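Local coordinates for Sfrice_029225 (Spodoptera frugiperda, PDB 6I50), which is an arthropod Eiger TNF, probably a secreted cytokine that binds receptors of the TNF receptor family, at residues I76-S81 with I85-H90. Sequence-based numbering, arbitrary orientation.
Sequences IYYLDS and ISWVLH
I76 and Y78 on strand 76-80 face I85 and W87 on strand 85-90 across a gap between backbones, the two strand axes coming within 8.9 Å and running roughly antiparallel at 148°, with no hydrogen bond between them. The contact is therefore made by side chains packed between two layers, and the Y78 ring is its middle piece. I85 lies over one face of that ring: its CB stands 3.7 Å from the ring centroid and 9° off the normal, a well-centred CH-pi contact. With chi1 at 47° CG1 of I85 lies between backbone N and carbonyl carbon, and a chi2 off the staggered positions swings CD1 over the CD2 corner of the same face, 3.3 Å from Y78 CD2. The opposite face of the tyrosine is met by CG2 of I76, offset toward the rim, which sandwiches the ring between one isoleucine from each strand. At the far end, the phenol oxygen arrives in the plane of the W87 indole at its edge, the two side chains crossing at about a right angle, and Y78 OH comes to 3.4 Å from W87 CB. I76 CG1 approaches the same indole obliquely, 3.5 Å from W87 CD1. D80 adds a lighter touch, its CB lying 4.3 Å from I85 CG2. The buried polar ends are satisfied beyond the pair: Y78 OH hydrogen-bonds to OD1 of N139, and W87 NE1 to the carbonyl oxygen of C121, whose disulfide partner is C105. Such face-to-face packing of two antiparallel sheets is the principle of the TNF jelly roll. Strand 68-80 lies between strands 117-129 and 144-161 in one sheet, strand 84-92 between 134-139 and 100-108 in the other, and Y77 packs on A106 of a second subunit.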
ATOM      1  N   ILE A  76       5.221  -0.692   9.524  1.00  9.13           N
ATOM      2  CA  ILE A  76       6.065  -0.477  10.694  1.00 11.88           C
ATOM      3  C   ILE A  76       6.786   0.845  10.491  1.00  9.39           C
ATOM      4  O   ILE A  76       7.463   1.043   9.472  1.00 10.63           O
ATOM      5  CB  ILE A  76       7.063  -1.625  10.909  1.00  9.86           C
ATOM      6  CG1 ILE A  76       6.324  -2.965  11.064  1.00 10.65           C
ATOM      7  CG2 ILE A  76       7.936  -1.351  12.128  1.00 10.88           C
ATOM      8  CD1 ILE A  76       5.380  -3.026  12.255  1.00 11.15           C
ATOM      9  N   TYR A  77       6.639   1.749  11.452  1.00 10.97           N
ATOM     10  CA  TYR A  77       7.276   3.062  11.399  1.00 12.73           C
ATOM     11  C   TYR A  77       8.543   2.989  12.245  1.00 16.22           C
ATOM     12  O   TYR A  77       8.480   2.974  13.476  1.00 13.99           O
ATOM     13  CB  TYR A  77       6.305   4.126  11.900  1.00 13.06           C
ATOM     14  CG  TYR A  77       6.691   5.567  11.645  1.00  9.54           C
ATOM     15  CD1 TYR A  77       7.756   6.153  12.316  1.00 12.34           C
ATOM     16  CD2 TYR A  77       5.948   6.358  10.779  1.00 14.90           C
ATOM     17  CE1 TYR A  77       8.091   7.477  12.105  1.00 18.43           C
ATOM     18  CE2 TYR A  77       6.278   7.686  10.564  1.00 14.07           C
ATOM     19  CZ  TYR A  77       7.344   8.236  11.231  1.00 21.36           C
ATOM     20  OH  TYR A  77       7.676   9.556  11.025  1.00 29.86           O
ATOM     21  N   TYR A  78       9.696   2.945  11.584  1.00 12.73           N
ATOM     22  CA  TYR A  78      10.968   2.871  12.290  1.00 12.38           C
ATOM     23  C   TYR A  78      11.489   4.259  12.623  1.00 10.53           C
ATOM     24  O   TYR A  78      11.335   5.205  11.846  1.00 15.33           O
ATOM     25  CB  TYR A  78      12.011   2.126  11.452  1.00 11.33           C
ATOM     26  CG  TYR A  78      11.671   0.673  11.208  1.00 10.19           C
ATOM     27  CD1 TYR A  78      12.042  -0.314  12.112  1.00 10.44           C
ATOM     28  CD2 TYR A  78      10.973   0.291  10.071  1.00 14.81           C
ATOM     29  CE1 TYR A  78      11.724  -1.648  11.882  1.00 12.08           C
ATOM     30  CE2 TYR A  78      10.659  -1.028   9.830  1.00 16.83           C
ATOM     31  CZ  TYR A  78      11.033  -1.993  10.736  1.00 15.72           C
ATOM     32  OH  TYR A  78      10.708  -3.307  10.478  1.00 14.14           O
ATOM     33  N   LEU A  79      12.113   4.371  13.790  1.00 11.85           N
ATOM     34  CA  LEU A  79      12.869   5.556  14.189  1.00 13.64           C
ATOM     35  C   LEU A  79      14.168   4.957  14.711  1.00 16.04           C
ATOM     36  O   LEU A  79      14.282   4.619  15.892  1.00 15.91           O
ATOM     37  CB  LEU A  79      12.134   6.399  15.232  1.00 14.97           C
ATOM     38  CG  LEU A  79      12.821   7.718  15.597  1.00 18.04           C
ATOM     39  CD1 LEU A  79      13.196   8.475  14.334  1.00 27.79           C
ATOM     40  CD2 LEU A  79      11.933   8.573  16.484  1.00 21.03           C
ATOM     41  N   ASP A  80      15.131   4.786  13.811  1.00 15.41           N
ATOM     42  CA  ASP A  80      16.240   3.887  14.072  1.00 15.88           C
ATOM     43  C   ASP A  80      17.470   4.409  13.349  1.00 15.98           C
ATOM     44  O   ASP A  80      17.366   5.144  12.362  1.00 19.45           O
ATOM     45  CB  ASP A  80      15.897   2.461  13.620  1.00 17.03           C
ATOM     46  CG  ASP A  80      16.826   1.420  14.208  1.00 24.56           C
ATOM     47  OD1 ASP A  80      16.527   0.896  15.300  1.00 27.36           O
ATOM     48  OD2 ASP A  80      17.855   1.123  13.567  1.00 28.78           O
ATOM     49  N   SER A  81      18.639   4.016  13.845  1.00 14.83           N
ATOM     50  CA  SER A  81      19.894   4.488  13.280  1.00 16.79           C
ATOM     51  C   SER A  81      20.564   3.472  12.361  1.00 15.68           C
ATOM     52  O   SER A  81      21.598   3.792  11.769  1.00 19.43           O
ATOM     53  CB  SER A  81      20.863   4.892  14.400  1.00 22.40           C
ATOM     54  OG  SER A  81      21.096   3.813  15.283  1.00 25.94           O
ATOM     55  N   ILE A  85      16.383  -1.287   7.552  1.00 15.49           N
ATOM     56  CA  ILE A  85      15.266  -1.727   8.372  1.00 14.67           C
ATOM     57  C   ILE A  85      14.367  -2.579   7.487  1.00 17.11           C
ATOM     58  O   ILE A  85      14.160  -2.262   6.309  1.00 18.44           O
ATOM     59  CB  ILE A  85      14.501  -0.538   8.994  1.00 16.75           C
ATOM     60  CG1 ILE A  85      14.201   0.539   7.950  1.00 28.97           C
ATOM     61  CG2 ILE A  85      15.319   0.082  10.121  1.00 15.79           C
ATOM     62  CD1 ILE A  85      12.812   0.462   7.365  1.00 36.83           C
ATOM     63  N   SER A  86      13.870  -3.680   8.042  1.00 17.67           N
ATOM     64  CA  SER A  86      13.079  -4.608   7.250  1.00 14.23           C
ATOM     65  C   SER A  86      12.235  -5.452   8.190  1.00 16.46           C
ATOM     66  O   SER A  86      12.679  -5.800   9.289  1.00 16.12           O
ATOM     67  CB  SER A  86      13.983  -5.489   6.376  1.00 13.66           C
ATOM     68  OG  SER A  86      13.233  -6.440   5.633  1.00 15.78           O
ATOM     69  N   TRP A  87      11.018  -5.765   7.759  1.00  7.93           N
ATOM     70  CA  TRP A  87      10.155  -6.673   8.502  1.00 10.38           C
ATOM     71  C   TRP A  87       9.663  -7.799   7.601  1.00 15.49           C
ATOM     72  O   TRP A  87       9.663  -7.694   6.366  1.00 11.52           O
ATOM     73  CB  TRP A  87       8.956  -5.945   9.146  1.00 11.21           C
ATOM     74  CG  TRP A  87       8.038  -5.187   8.220  1.00 10.28           C
ATOM     75  CD1 TRP A  87       7.972  -3.832   8.068  1.00  9.10           C
ATOM     76  CD2 TRP A  87       7.016  -5.736   7.375  1.00 11.11           C
ATOM     77  NE1 TRP A  87       6.981  -3.499   7.168  1.00 11.49           N
ATOM     78  CE2 TRP A  87       6.382  -4.650   6.725  1.00 10.28           C
ATOM     79  CE3 TRP A  87       6.582  -7.036   7.098  1.00 11.11           C
ATOM     80  CZ2 TRP A  87       5.346  -4.830   5.810  1.00  8.64           C
ATOM     81  CZ3 TRP A  87       5.552  -7.212   6.188  1.00 12.47           C
ATOM     82  CH2 TRP A  87       4.949  -6.114   5.551  1.00  9.50           C
ATOM     83  N   VAL A  88       9.246  -8.887   8.251  1.00  9.51           N
ATOM     84  CA  VAL A  88       8.642 -10.038   7.587  1.00 10.43           C
ATOM     85  C   VAL A  88       7.333 -10.371   8.287  1.00 11.27           C
ATOM     86  O   VAL A  88       7.208 -10.221   9.507  1.00 12.03           O
ATOM     87  CB  VAL A  88       9.575 -11.270   7.579  1.00  9.73           C
ATOM     88  CG1 VAL A  88      10.674 -11.088   6.537  1.00 12.84           C
ATOM     89  CG2 VAL A  88      10.164 -11.502   8.953  1.00 11.54           C
ATOM     90  N   LEU A  89       6.352 -10.815   7.504  1.00  9.55           N
ATOM     91  CA  LEU A  89       5.078 -11.282   8.026  1.00  8.73           C
ATOM     92  C   LEU A  89       5.137 -12.803   8.102  1.00 11.91           C
ATOM     93  O   LEU A  89       5.263 -13.464   7.071  1.00 11.65           O
ATOM     94  CB  LEU A  89       3.935 -10.823   7.117  1.00  9.76           C
ATOM     95  CG  LEU A  89       2.547 -11.295   7.544  1.00 10.52           C
ATOM     96  CD1 LEU A  89       2.157 -10.665   8.874  1.00 10.43           C
ATOM     97  CD2 LEU A  89       1.500 -10.985   6.484  1.00 11.21           C
ATOM     98  N   HIS A  90       5.064 -13.352   9.315  1.00 11.25           N
ATOM     99  CA  HIS A  90       5.195 -14.788   9.538  1.00  8.64           C
ATOM    100  C   HIS A  90       3.833 -15.425   9.771  1.00 10.65           C
ATOM    101  O   HIS A  90       3.057 -14.956  10.607  1.00 13.67           O
ATOM    102  CB  HIS A  90       6.095 -15.070  10.740  1.00 12.09           C
ATOM    103  CG  HIS A  90       7.550 -14.888  10.452  1.00 18.30           C
ATOM    104  ND1 HIS A  90       8.457 -14.494  11.413  1.00 19.79           N
ATOM    105  CD2 HIS A  90       8.259 -15.052   9.308  1.00 19.47           C
ATOM    106  CE1 HIS A  90       9.661 -14.424  10.874  1.00 20.31           C
ATOM    107  NE2 HIS A  90       9.568 -14.756   9.598  1.00 18.76           N
TER